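Local coordinates for protein MJ1225 (Methanocaldococcus jannaschii, PDB 3KH5), which is of unknown function but binds AMP and ADP through four CBS repeats and is probably an archaeal homologue of the gamma subunit of AMP-activated protein kinase, at residues G50-M55 with R87-E92; V158-P163 with R181-S186; I234-G239 with L257-E262. All coordinates share one frame; numbering follows the deposited sequence.

Contact 1 of 3, residues G50-M55 with R87-E92; sequences GIITSM and REIMEE. With ADP (adenosine-5'-diphosphate), chain D; AMP (adenosine monophosphate), chain F.
Gly50 packs directly on the chain at Met90 and Glu91: its CA lies 3.1 Å from Glu91 O, and a beta carbon built on it would collide with Met90 SD. Ile51 supplies the antiparallel hydrogen-bonded pair with Glu91. Ile51 N meets Glu91 O at 3.0 Å. In return, Glu91 N reaches Ile51 O at 2.9 Å. This is a single bridge, so the segment 87-92 meets the strand only briefly. The Ile51 side chain points away from the bridge, and its CG2 stands 3.7 Å from ADP C4 of the adenine. In Ile52, CG1 is anti to the backbone N (chi1 -173°), and a turn at the second torsion brings CD1 to 3.6 Å from Ile89 CG1. Ile89 also touches Ile57 and Phe60 of helix 54-63. Thr53, the N-cap of that helix, gives its hydroxyl to ADP: OG1 to O2A is 2.6 Å. The same oxygen takes a weak bond from Met55 N. On the ribose of the same ADP, Glu91 CG lies 3.2 Å from O2', while Glu91 OE2 is salt-bridged to Lys66. A hydroxyl at the helix start holding the phosphate, with Asp56 also bonded to ADP, is typical of the nucleotide site of a CBS domain.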
loop_
_atom_site.group_PDB
_atom_site.type_symbol
_atom_site.label_atom_id
_atom_site.label_comp_id
_atom_site.label_asym_id
_atom_site.label_seq_id
_atom_site.Cartn_x
_atom_site.Cartn_y
_atom_site.Cartn_z
ATOM N N GLY A 50 -16.079 -1.887 -5.835
ATOM C CA GLY A 50 -15.093 -2.357 -4.862
ATOM C C GLY A 50 -13.702 -1.841 -5.160
ATOM O O GLY A 50 -13.500 -1.111 -6.132
ATOM N N ILE A 51 -12.749 -2.211 -4.309
ATOM C CA ILE A 51 -11.337 -1.888 -4.504
ATOM C C ILE A 51 -10.496 -2.968 -3.818
ATOM O O ILE A 51 -10.891 -3.503 -2.779
ATOM C CB ILE A 51 -10.995 -0.457 -3.988
ATOM C CG1 ILE A 51 -9.591 -0.022 -4.435
ATOM C CG2 ILE A 51 -11.184 -0.345 -2.466
ATOM C CD1 ILE A 51 -9.382 1.490 -4.444
ATOM N N ILE A 52 -9.357 -3.307 -4.412
ATOM C CA ILE A 52 -8.479 -4.341 -3.870
ATOM C C ILE A 52 -7.037 -3.865 -3.974
ATOM O O ILE A 52 -6.600 -3.420 -5.041
ATOM C CB ILE A 52 -8.695 -5.712 -4.588
ATOM C CG1 ILE A 52 -7.905 -6.833 -3.906
ATOM C CG2 ILE A 52 -8.375 -5.634 -6.090
ATOM C CD1 ILE A 52 -8.731 -7.613 -2.883
ATOM N N THR A 53 -6.318 -3.912 -2.857
ATOM C CA THR A 53 -4.925 -3.478 -2.817
ATOM C C THR A 53 -4.073 -4.621 -2.288
ATOM O O THR A 53 -4.601 -5.672 -1.911
ATOM C CB THR A 53 -4.721 -2.260 -1.890
ATOM O OG1 THR A 53 -4.832 -2.678 -0.523
ATOM C CG2 THR A 53 -5.742 -1.149 -2.179
ATOM N N SER A 54 -2.761 -4.408 -2.236
ATOM C CA SER A 54 -1.837 -5.421 -1.731
ATOM C C SER A 54 -2.076 -5.742 -0.260
ATOM O O SER A 54 -1.766 -6.843 0.194
ATOM C CB SER A 54 -0.382 -4.999 -1.955
ATOM O OG SER A 54 -0.118 -3.732 -1.384
ATOM N N MET A 55 -2.620 -4.777 0.477
ATOM C CA MET A 55 -2.956 -4.976 1.884
ATOM C C MET A 55 -4.077 -5.983 2.070
ATOM O O MET A 55 -4.052 -6.768 3.015
ATOM C CB MET A 55 -3.321 -3.652 2.546
ATOM C CG MET A 55 -2.115 -2.956 3.119
ATOM S SD MET A 55 -1.596 -3.779 4.631
ATOM C CE MET A 55 0.102 -4.135 4.147
ATOM N N ARG A 87 -14.381 -10.599 -5.573
ATOM C CA ARG A 87 -15.471 -10.067 -4.749
ATOM C C ARG A 87 -15.457 -10.662 -3.332
ATOM O O ARG A 87 -15.940 -10.022 -2.390
ATOM C CB ARG A 87 -16.845 -10.226 -5.428
ATOM C CG ARG A 87 -17.471 -11.598 -5.287
ATOM C CD ARG A 87 -18.647 -11.791 -6.221
ATOM N NE ARG A 87 -18.947 -13.215 -6.352
ATOM C CZ ARG A 87 -19.720 -13.753 -7.291
ATOM N NH1 ARG A 87 -20.300 -12.991 -8.212
ATOM N NH2 ARG A 87 -19.913 -15.066 -7.307
ATOM N N GLU A 88 -14.873 -11.850 -3.167
ATOM C CA GLU A 88 -14.774 -12.469 -1.841
ATOM C C GLU A 88 -13.863 -11.714 -0.866
ATOM O O GLU A 88 -14.056 -11.809 0.348
ATOM C CB GLU A 88 -14.342 -13.942 -1.927
ATOM C CG GLU A 88 -15.407 -14.903 -2.480
ATOM C CD GLU A 88 -16.566 -15.187 -1.518
ATOM O OE1 GLU A 88 -16.437 -14.944 -0.296
ATOM O OE2 GLU A 88 -17.615 -15.669 -2.001
ATOM N N ILE A 89 -12.882 -10.973 -1.385
ATOM C CA ILE A 89 -11.901 -10.289 -0.526
ATOM C C ILE A 89 -11.727 -8.782 -0.769
ATOM O O ILE A 89 -10.939 -8.131 -0.077
ATOM C CB ILE A 89 -10.501 -10.994 -0.534
ATOM C CG1 ILE A 89 -9.835 -10.922 -1.917
ATOM C CG2 ILE A 89 -10.608 -12.434 -0.021
ATOM C CD1 ILE A 89 -8.325 -11.155 -1.888
ATOM N N MET A 90 -12.449 -8.230 -1.740
ATOM C CA MET A 90 -12.367 -6.798 -2.005
ATOM C C MET A 90 -13.040 -5.981 -0.900
ATOM O O MET A 90 -13.943 -6.469 -0.210
ATOM C CB MET A 90 -12.977 -6.461 -3.370
ATOM C CG MET A 90 -14.502 -6.556 -3.431
ATOM S SD MET A 90 -15.137 -6.237 -5.084
ATOM C CE MET A 90 -16.910 -6.314 -4.825
ATOM N N GLU A 91 -12.597 -4.743 -0.734
ATOM C CA GLU A 91 -13.341 -3.813 0.092
ATOM C C GLU A 91 -14.501 -3.235 -0.712
ATOM O O GLU A 91 -14.318 -2.799 -1.850
ATOM C CB GLU A 91 -12.412 -2.734 0.632
ATOM C CG GLU A 91 -11.467 -3.287 1.707
ATOM C CD GLU A 91 -12.216 -3.682 2.970
ATOM O OE1 GLU A 91 -12.981 -2.826 3.472
ATOM O OE2 GLU A 91 -12.041 -4.824 3.463
ATOM N N GLU A 92 -15.700 -3.281 -0.138
ATOM C CA GLU A 92 -16.877 -2.643 -0.740
ATOM C C GLU A 92 -17.101 -1.318 0.007
ATOM O O GLU A 92 -16.303 -0.989 0.889
ATOM C CB GLU A 92 -18.090 -3.580 -0.671
ATOM C CG GLU A 92 -17.802 -4.985 -1.230
ATOM C CD GLU A 92 -19.035 -5.868 -1.309
ATOM O OE1 GLU A 92 -18.979 -7.021 -0.827
ATOM O OE2 GLU A 92 -20.066 -5.413 -1.855
HETATM P PB ADP D . -3.980 3.031 1.481
HETATM O O1B ADP D . -3.660 3.563 2.836
HETATM O O2B ADP D . -2.656 2.974 0.535
HETATM O O3B ADP D . -5.062 3.914 0.662
HETATM P PA ADP D . -3.577 0.415 1.584
HETATM O O1A ADP D . -3.078 -0.158 2.854
HETATM O O2A ADP D . -3.556 -0.578 0.291
HETATM O O3A ADP D . -4.635 1.591 1.503
HETATM O "O5'" ADP D . -4.970 -0.415 1.892
HETATM C "C5'" ADP D . -5.565 -0.593 3.216
HETATM C "C4'" ADP D . -7.068 -1.004 3.136
HETATM O "O4'" ADP D . -7.829 0.171 2.709
HETATM C "C3'" ADP D . -7.394 -2.135 2.137
HETATM O "O3'" ADP D . -8.383 -2.996 2.718
HETATM C "C2'" ADP D . -7.957 -1.383 0.927
HETATM O "O2'" ADP D . -8.887 -2.178 0.174
HETATM C "C1'" ADP D . -8.674 -0.216 1.598
HETATM N N9 ADP D . -8.809 0.942 0.666
HETATM C C8 ADP D . -7.872 1.534 -0.084
HETATM N N7 ADP D . -8.427 2.541 -0.771
HETATM C C5 ADP D . -9.717 2.584 -0.452
HETATM C C6 ADP D . -10.787 3.387 -0.826
HETATM N N6 ADP D . -10.626 4.378 -1.698
HETATM N N1 ADP D . -11.995 3.142 -0.288
HETATM C C2 ADP D . -12.181 2.158 0.585
HETATM N N3 ADP D . -11.181 1.376 0.961
HETATM C C4 ADP D . -9.952 1.570 0.459
HETATM P P AMP F . -18.924 -21.464 3.494
HETATM O O1P AMP F . -20.212 -20.877 3.932
HETATM O O2P AMP F . -18.247 -20.630 2.277
HETATM O O3P AMP F . -19.116 -22.964 2.926
HETATM O "O5'" AMP F . -17.843 -21.586 4.673
HETATM C "C5'" AMP F . -16.457 -21.644 4.354
HETATM C "C4'" AMP F . -15.566 -21.356 5.584
HETATM O "O4'" AMP F . -14.541 -20.381 5.215
HETATM C "C3'" AMP F . -16.283 -20.763 6.805
HETATM O "O3'" AMP F . -15.588 -21.124 8.009
HETATM C "C2'" AMP F . -16.205 -19.259 6.551
HETATM O "O2'" AMP F . -16.138 -18.550 7.795
HETATM C "C1'" AMP F . -14.884 -19.086 5.794
HETATM N N9 AMP F . -14.980 -18.101 4.684
HETATM C C8 AMP F . -15.670 -18.245 3.550
HETATM N N7 AMP F . -15.511 -17.158 2.795
HETATM C C5 AMP F . -14.711 -16.322 3.448
HETATM C C6 AMP F . -14.198 -15.061 3.166
HETATM N N6 AMP F . -14.500 -14.451 2.024
HETATM N N1 AMP F . -13.392 -14.468 4.066
HETATM C C2 AMP F . -13.086 -15.070 5.210
HETATM N N3 AMP F . -13.561 -16.273 5.507
HETATM C C4 AMP F . -14.371 -16.921 4.649
#

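Contact 2 of 3, residues V158-P163 with R181-S186; sequences VIVATP and RLPVVS. With ADP (adenosine-5'-diphosphate), chain E; AMP (adenosine monophosphate), chain C; SO4 (sulfate ion), chain G.
Ala161 is gripped on both backbone polar atoms by the strand 181-186. Its N meets Pro183 O at 2.9 Å in a nearly straight bond (171°). Val185 N reaches Ala161 O, also at 2.9 Å. Side chains close in around this bridge. Val160 and Val185 cross at about a right angle, CG1 of Val160 touching CB of Val185 at 3.6 Å. Val184, with CG1 anti to its backbone N (chi1 -170°), directs that methyl to 3.4 Å from Pro163 N. Next to Pro163, Thr162 OG1 bonds a sulfate ion that is probably from the crystallisation liquor.

The arrangement belongs to the CBS fold: an extended lead-in chain lies on the first strand of the hairpin 181-186 and 189-195, helix 167-177 joins the two segments and covers Leu182, and adenine sits where they meet. Ile159 N donates to ADP N1 at 2.8 Å, and ADP N6 is held by Ile159 O and Arg181 O together.

Arg181 runs from that point to the phosphates. Its CB only skirts ADP O2B, and an almost eclipsed first torsion (chi1 1°) brings CG against the same oxygen. CD passes beside the AMP phosphate. The guanidinium lies between two nucleotides with both phosphates at its edge, and its charge would probably offset part of their mutual repulsion. NE bonds ADP O1B at 2.8 Å. NH2 takes the same O1B at 2.7 Å, a fork on one oxygen, whereas NH1 turns to O3P of AMP at 2.6 Å.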
loop_
_atom_site.group_PDB
_atom_site.type_symbol
_atom_site.label_atom_id
_atom_site.label_comp_id
_atom_site.label_asym_id
_atom_site.label_seq_id
_atom_site.Cartn_x
_atom_site.Cartn_y
_atom_site.Cartn_z
ATOM N N VAL A 158 6.813 4.366 16.366
ATOM C CA VAL A 158 6.936 3.520 15.181
ATOM C C VAL A 158 6.621 2.061 15.492
ATOM O O VAL A 158 7.158 1.481 16.441
ATOM C CB VAL A 158 8.351 3.605 14.548
ATOM C CG1 VAL A 158 8.338 3.063 13.120
ATOM C CG2 VAL A 158 8.863 5.033 14.560
ATOM N N ILE A 159 5.737 1.490 14.680
ATOM C CA ILE A 159 5.494 0.053 14.664
ATOM C C ILE A 159 6.483 -0.597 13.700
ATOM O O ILE A 159 6.688 -0.127 12.575
ATOM C CB ILE A 159 4.041 -0.268 14.260
ATOM C CG1 ILE A 159 3.044 0.409 15.218
ATOM C CG2 ILE A 159 3.817 -1.778 14.170
ATOM C CD1 ILE A 159 2.875 -0.273 16.600
ATOM N N VAL A 160 7.060 -1.702 14.147
ATOM C CA VAL A 160 8.321 -2.175 13.626
ATOM C C VAL A 160 8.287 -3.706 13.472
ATOM O O VAL A 160 7.505 -4.379 14.145
ATOM C CB VAL A 160 9.436 -1.646 14.597
ATOM C CG1 VAL A 160 10.551 -2.719 14.946
ATOM C CG2 VAL A 160 10.039 -0.338 14.092
ATOM N N ALA A 161 9.094 -4.244 12.558
ATOM C CA ALA A 161 9.290 -5.692 12.453
ATOM C C ALA A 161 10.728 -6.015 12.854
ATOM O O ALA A 161 11.532 -5.098 13.023
ATOM C CB ALA A 161 9.003 -6.167 11.037
ATOM N N THR A 162 11.056 -7.295 13.030
ATOM C CA THR A 162 12.454 -7.691 13.262
ATOM C C THR A 162 12.929 -8.704 12.211
ATOM O O THR A 162 12.103 -9.353 11.564
ATOM C CB THR A 162 12.710 -8.218 14.705
ATOM O OG1 THR A 162 12.001 -9.444 14.917
ATOM C CG2 THR A 162 12.307 -7.191 15.761
ATOM N N PRO A 163 14.264 -8.834 12.028
ATOM C CA PRO A 163 14.805 -9.708 10.971
ATOM C C PRO A 163 14.342 -11.170 11.079
ATOM O O PRO A 163 14.246 -11.869 10.063
ATOM C CB PRO A 163 16.326 -9.616 11.167
ATOM C CG PRO A 163 16.547 -8.353 11.947
ATOM C CD PRO A 163 15.331 -8.160 12.796
ATOM N N ARG A 181 4.095 -0.315 5.262
ATOM C CA ARG A 181 5.557 -0.366 5.403
ATOM C C ARG A 181 6.010 -0.372 6.869
ATOM O O ARG A 181 5.632 0.492 7.673
ATOM C CB ARG A 181 6.262 0.750 4.604
ATOM C CG ARG A 181 5.308 1.698 3.841
ATOM C CD ARG A 181 5.141 1.568 2.320
ATOM N NE ARG A 181 4.223 2.675 2.086
ATOM C CZ ARG A 181 3.724 3.148 0.932
ATOM N NH1 ARG A 181 4.058 2.642 -0.295
ATOM N NH2 ARG A 181 2.869 4.194 1.025
ATOM N N LEU A 182 6.819 -1.376 7.196
ATOM C CA LEU A 182 7.388 -1.516 8.524
ATOM C C LEU A 182 8.907 -1.444 8.438
ATOM O O LEU A 182 9.520 -2.177 7.655
ATOM C CB LEU A 182 6.957 -2.844 9.166
ATOM C CG LEU A 182 5.456 -3.137 9.320
ATOM C CD1 LEU A 182 5.240 -4.522 9.917
ATOM C CD2 LEU A 182 4.739 -2.081 10.162
ATOM N N PRO A 183 9.518 -0.539 9.219
ATOM C CA PRO A 183 10.970 -0.600 9.361
ATOM C C PRO A 183 11.362 -1.900 10.066
ATOM O O PRO A 183 10.632 -2.359 10.955
ATOM C CB PRO A 183 11.291 0.606 10.252
ATOM C CG PRO A 183 10.108 1.514 10.133
ATOM C CD PRO A 183 8.935 0.610 9.938
ATOM N N VAL A 184 12.471 -2.507 9.652
ATOM C CA VAL A 184 12.972 -3.698 10.333
ATOM C C VAL A 184 14.101 -3.238 11.253
ATOM O O VAL A 184 15.036 -2.562 10.815
ATOM C CB VAL A 184 13.425 -4.806 9.346
ATOM C CG1 VAL A 184 13.714 -6.100 10.086
ATOM C CG2 VAL A 184 12.363 -5.041 8.265
ATOM N N VAL A 185 13.978 -3.575 12.532
ATOM C CA VAL A 185 14.857 -3.048 13.572
ATOM C C VAL A 185 15.453 -4.211 14.359
ATOM O O VAL A 185 14.752 -5.174 14.672
ATOM C CB VAL A 185 14.079 -2.083 14.514
ATOM C CG1 VAL A 185 14.921 -1.678 15.721
ATOM C CG2 VAL A 185 13.629 -0.843 13.749
ATOM N N SER A 186 16.746 -4.122 14.659
ATOM C CA SER A 186 17.449 -5.142 15.432
ATOM C C SER A 186 18.346 -4.444 16.447
ATOM O O SER A 186 19.212 -3.655 16.059
ATOM C CB SER A 186 18.288 -6.016 14.495
ATOM O OG SER A 186 18.882 -7.101 15.196
HETATM P PB ADP E . 1.817 3.457 5.025
HETATM O O1B ADP E . 2.260 3.879 3.671
HETATM O O2B ADP E . 2.960 2.564 5.807
HETATM O O3B ADP E . 0.485 2.538 5.020
HETATM P PA ADP E . 0.316 5.770 5.858
HETATM O O1A ADP E . 0.515 6.924 4.948
HETATM O O2A ADP E . -1.018 4.913 5.561
HETATM O O3A ADP E . 1.569 4.749 5.932
HETATM O "O5'" ADP E . 0.342 6.231 7.381
HETATM C "C5'" ADP E . -0.688 7.016 8.008
HETATM C "C4'" ADP E . -0.068 7.569 9.320
HETATM O "O4'" ADP E . 0.494 6.435 10.058
HETATM C "C3'" ADP E . 1.091 8.549 9.059
HETATM O "O3'" ADP E . 1.096 9.562 10.070
HETATM C "C2'" ADP E . 2.343 7.674 9.173
HETATM O "O2'" ADP E . 3.479 8.431 9.623
HETATM C "C1'" ADP E . 1.930 6.624 10.217
HETATM N N9 ADP E . 2.687 5.340 10.006
HETATM C C8 ADP E . 2.946 4.732 8.843
HETATM N N7 ADP E . 3.653 3.621 9.059
HETATM C C5 ADP E . 3.853 3.513 10.365
HETATM C C6 ADP E . 4.509 2.581 11.165
HETATM N N6 ADP E . 5.109 1.519 10.629
HETATM N N1 ADP E . 4.521 2.774 12.494
HETATM C C2 ADP E . 3.927 3.832 13.037
HETATM N N3 ADP E . 3.293 4.735 12.298
HETATM C C4 ADP E . 3.240 4.604 10.965
HETATM P P AMP C . 5.974 0.163 -1.830
HETATM O O1P AMP C . 5.237 0.337 -3.108
HETATM O O2P AMP C . 5.104 -0.688 -0.768
HETATM O O3P AMP C . 6.271 1.576 -1.092
HETATM O "O5'" AMP C . 7.373 -0.607 -1.980
HETATM C "C5'" AMP C . 7.939 -0.992 -3.256
HETATM C "C4'" AMP C . 9.390 -1.440 -3.061
HETATM O "O4'" AMP C . 10.083 -0.278 -2.521
HETATM C "C3'" AMP C . 9.397 -2.532 -1.974
HETATM O "O3'" AMP C . 10.354 -3.563 -2.296
HETATM C "C2'" AMP C . 9.845 -1.777 -0.725
HETATM O "O2'" AMP C . 10.593 -2.642 0.138
HETATM C "C1'" AMP C . 10.739 -0.678 -1.307
HETATM N N9 AMP C . 10.838 0.515 -0.415
HETATM C C8 AMP C . 9.824 1.189 0.138
HETATM N N7 AMP C . 10.299 2.194 0.873
HETATM C C5 AMP C . 11.624 2.156 0.786
HETATM C C6 AMP C . 12.638 2.934 1.324
HETATM N N6 AMP C . 12.343 3.964 2.116
HETATM N N1 AMP C . 13.916 2.628 1.031
HETATM C C2 AMP C . 14.218 1.601 0.241
HETATM N N3 AMP C . 13.271 0.839 -0.290
HETATM C C4 AMP C . 11.972 1.094 -0.035
HETATM S S SO4 G . 15.471 -11.237 15.519
HETATM O O1 SO4 G . 14.421 -10.669 16.365
HETATM O O2 SO4 G . 15.705 -12.629 15.889
HETATM O O3 SO4 G . 15.063 -11.180 14.121
HETATM O O4 SO4 G . 16.704 -10.471 15.676
#

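Contact 3 of 3, residues I234-G239 with L257-E262; sequences ITAKEG and LPVVDE. With AMP (adenosine monophosphate), chain C.
Ala236 and strand 256-260 are joined by two backbone bonds. Ala236 N donates to Pro258 O at 2.9 Å. Val260 N donates to Ala236 O, likewise at 2.9 Å. Beside this bridge Thr235 and Val260 cross at about a right angle, Thr235 OG1 lying 3.6 Å from Val260 CG2, and Ile234 CG2 rests 3.9 Å from Leu257 CD2. The inner end reads the base of AMP through backbone atoms: Ile234 N donates to AMP N1 at 2.8 Å, and Ile234 O accepts from AMP N6.

At the far end a salt bridge closes the contact: Lys237 NZ meets Glu262 OE1 at 2.9 Å, nearly in line with that oxygen's C-O bond. The lysine gets there by bending at its third torsion (chi3 87°) and again at the fourth, after its CB has passed Val260 O. An alanine in place of Lys237 would probably leave the Glu262 carboxylate without this positive mate and free to turn. One water stitches the same end, accepting from Glu238 N at 2.8 Å and donating to Val260 O at 2.9 Å.

The next shell fixes these groups. Asp240 OD2 accepts from Lys237 N, Lys267 pairs with the Glu238 carboxylate, and helix 242-252, which lies between the two segments in the chain, covers Ala236 and Leu257 with Ile245. Leu190 of strand 189-195 touches Thr235, Pro258 and Val260.

The donor-acceptor pair on Ile234 matches adenine and would probably disfavour guanine, which carries a hydrogen on N1 and an oxygen at position 6.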
loop_
_atom_site.group_PDB
_atom_site.type_symbol
_atom_site.label_atom_id
_atom_site.label_comp_id
_atom_site.label_asym_id
_atom_site.label_seq_id
_atom_site.Cartn_x
_atom_site.Cartn_y
_atom_site.Cartn_z
ATOM N N ILE A 234 16.225 3.895 2.102
ATOM C CA ILE A 234 16.273 5.344 1.962
ATOM C C ILE A 234 15.613 5.935 3.205
ATOM O O ILE A 234 14.437 5.670 3.482
ATOM C CB ILE A 234 15.560 5.817 0.676
ATOM C CG1 ILE A 234 16.271 5.249 -0.560
ATOM C CG2 ILE A 234 15.511 7.344 0.615
ATOM C CD1 ILE A 234 15.431 5.231 -1.815
ATOM N N THR A 235 16.386 6.718 3.955
ATOM C CA THR A 235 15.975 7.235 5.258
ATOM C C THR A 235 15.916 8.760 5.260
ATOM O O THR A 235 16.477 9.408 4.374
ATOM C CB THR A 235 16.956 6.785 6.369
ATOM O OG1 THR A 235 18.257 7.333 6.115
ATOM C CG2 THR A 235 17.054 5.272 6.426
ATOM N N ALA A 236 15.227 9.327 6.246
ATOM C CA ALA A 236 15.300 10.759 6.509
ATOM C C ALA A 236 15.973 10.966 7.863
ATOM O O ALA A 236 16.227 9.997 8.584
ATOM C CB ALA A 236 13.909 11.381 6.488
ATOM N N LYS A 237 16.292 12.209 8.201
ATOM C CA LYS A 237 16.793 12.524 9.537
ATOM C C LYS A 237 16.249 13.874 9.971
ATOM O O LYS A 237 15.923 14.714 9.130
ATOM C CB LYS A 237 18.334 12.475 9.608
ATOM C CG LYS A 237 19.074 13.393 8.626
ATOM C CD LYS A 237 20.563 13.564 8.969
ATOM C CE LYS A 237 21.447 12.471 8.364
ATOM N NZ LYS A 237 21.682 11.324 9.318
ATOM N N GLU A 238 16.132 14.071 11.282
ATOM C CA GLU A 238 15.671 15.342 11.826
ATOM C C GLU A 238 16.515 16.471 11.255
ATOM O O GLU A 238 17.743 16.344 11.133
ATOM C CB GLU A 238 15.720 15.337 13.356
ATOM C CG GLU A 238 14.555 14.585 13.994
ATOM C CD GLU A 238 14.594 14.592 15.511
ATOM O OE1 GLU A 238 15.539 14.016 16.091
ATOM O OE2 GLU A 238 13.668 15.163 16.125
ATOM N N GLY A 239 15.852 17.560 10.876
ATOM C CA GLY A 239 16.539 18.675 10.243
ATOM C C GLY A 239 16.382 18.737 8.731
ATOM O O GLY A 239 16.580 19.801 8.140
ATOM N N LEU A 257 9.714 6.952 4.467
ATOM C CA LEU A 257 11.117 6.897 4.878
ATOM C C LEU A 257 11.214 6.779 6.403
ATOM O O LEU A 257 10.621 7.587 7.125
ATOM C CB LEU A 257 11.895 8.133 4.395
ATOM C CG LEU A 257 12.185 8.379 2.908
ATOM C CD1 LEU A 257 10.911 8.609 2.097
ATOM C CD2 LEU A 257 13.114 9.580 2.748
ATOM N N PRO A 258 11.936 5.754 6.900
ATOM C CA PRO A 258 12.287 5.688 8.316
ATOM C C PRO A 258 13.177 6.881 8.657
ATOM O O PRO A 258 14.035 7.252 7.854
ATOM C CB PRO A 258 13.081 4.378 8.420
ATOM C CG PRO A 258 12.594 3.556 7.274
ATOM C CD PRO A 258 12.372 4.549 6.172
ATOM N N VAL A 259 12.945 7.498 9.811
ATOM C CA VAL A 259 13.771 8.612 10.273
ATOM C C VAL A 259 14.801 8.051 11.248
ATOM O O VAL A 259 14.444 7.405 12.242
ATOM C CB VAL A 259 12.929 9.741 10.925
ATOM C CG1 VAL A 259 13.783 10.974 11.197
ATOM C CG2 VAL A 259 11.739 10.101 10.042
ATOM N N VAL A 260 16.076 8.273 10.942
ATOM C CA VAL A 260 17.155 7.686 11.729
ATOM C C VAL A 260 18.203 8.671 12.235
ATOM O O VAL A 260 18.354 9.792 11.731
ATOM C CB VAL A 260 17.895 6.529 10.978
ATOM C CG1 VAL A 260 16.932 5.402 10.621
ATOM C CG2 VAL A 260 18.623 7.052 9.735
ATOM N N ASP A 261 18.926 8.186 13.245
ATOM C CA ASP A 261 20.144 8.769 13.786
ATOM C C ASP A 261 21.278 8.595 12.802
ATOM O O ASP A 261 21.154 7.854 11.817
ATOM C CB ASP A 261 20.550 7.982 15.034
ATOM C CG ASP A 261 20.089 8.622 16.320
ATOM O OD1 ASP A 261 20.572 8.196 17.392
ATOM O OD2 ASP A 261 19.252 9.551 16.273
ATOM N N GLU A 262 22.405 9.242 13.084
ATOM C CA GLU A 262 23.635 8.918 12.382
ATOM C C GLU A 262 24.088 7.515 12.804
ATOM O O GLU A 262 24.817 6.850 12.065
ATOM C CB GLU A 262 24.728 9.956 12.661
ATOM C CG GLU A 262 25.816 10.034 11.584
ATOM C CD GLU A 262 25.620 11.194 10.606
ATOM O OE1 GLU A 262 24.464 11.482 10.209
ATOM O OE2 GLU A 262 26.636 11.815 10.224
HETATM P P AMP C . 5.974 0.163 -1.830
HETATM O O1P AMP C . 5.237 0.337 -3.108
HETATM O O2P AMP C . 5.104 -0.688 -0.768
HETATM O O3P AMP C . 6.271 1.576 -1.092
HETATM O "O5'" AMP C . 7.373 -0.607 -1.980
HETATM C "C5'" AMP C . 7.939 -0.992 -3.256
HETATM C "C4'" AMP C . 9.390 -1.440 -3.061
HETATM O "O4'" AMP C . 10.083 -0.278 -2.521
HETATM C "C3'" AMP C . 9.397 -2.532 -1.974
HETATM O "O3'" AMP C . 10.354 -3.563 -2.296
HETATM C "C2'" AMP C . 9.845 -1.777 -0.725
HETATM O "O2'" AMP C . 10.593 -2.642 0.138
HETATM C "C1'" AMP C . 10.739 -0.678 -1.307
HETATM N N9 AMP C . 10.838 0.515 -0.415
HETATM C C8 AMP C . 9.824 1.189 0.138
HETATM N N7 AMP C . 10.299 2.194 0.873
HETATM C C5 AMP C . 11.624 2.156 0.786
HETATM C C6 AMP C . 12.638 2.934 1.324
HETATM N N6 AMP C . 12.343 3.964 2.116
HETATM N N1 AMP C . 13.916 2.628 1.031
HETATM C C2 AMP C . 14.218 1.601 0.241
HETATM N N3 AMP C . 13.271 0.839 -0.290
HETATM C C4 AMP C . 11.972 1.094 -0.035
HETATM O O HOH W 1 17.467 12.286 13.006
#

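In the fold
Contacts 2 and 3 are neighbours, with centres about 14 Å apart and nearest atoms about 4 Å apart, and they share one AMP: the segment 181-186 holds its phosphate and the segment 234-239 its base. They form the same kind of bridge in two different CBS repeats, 17 residues lying between the segments in each. Contact 1 lies on the opposite side of the chain's centre, about 26 Å from contact 2 and 33 Å from contact 3 between centres, and instead joins the first repeat to the start of the second. Its nearest atoms still come within about 6 Å of contact 2, and Arg180 links the two regions by hydrogen-bonding the ADP bound at each.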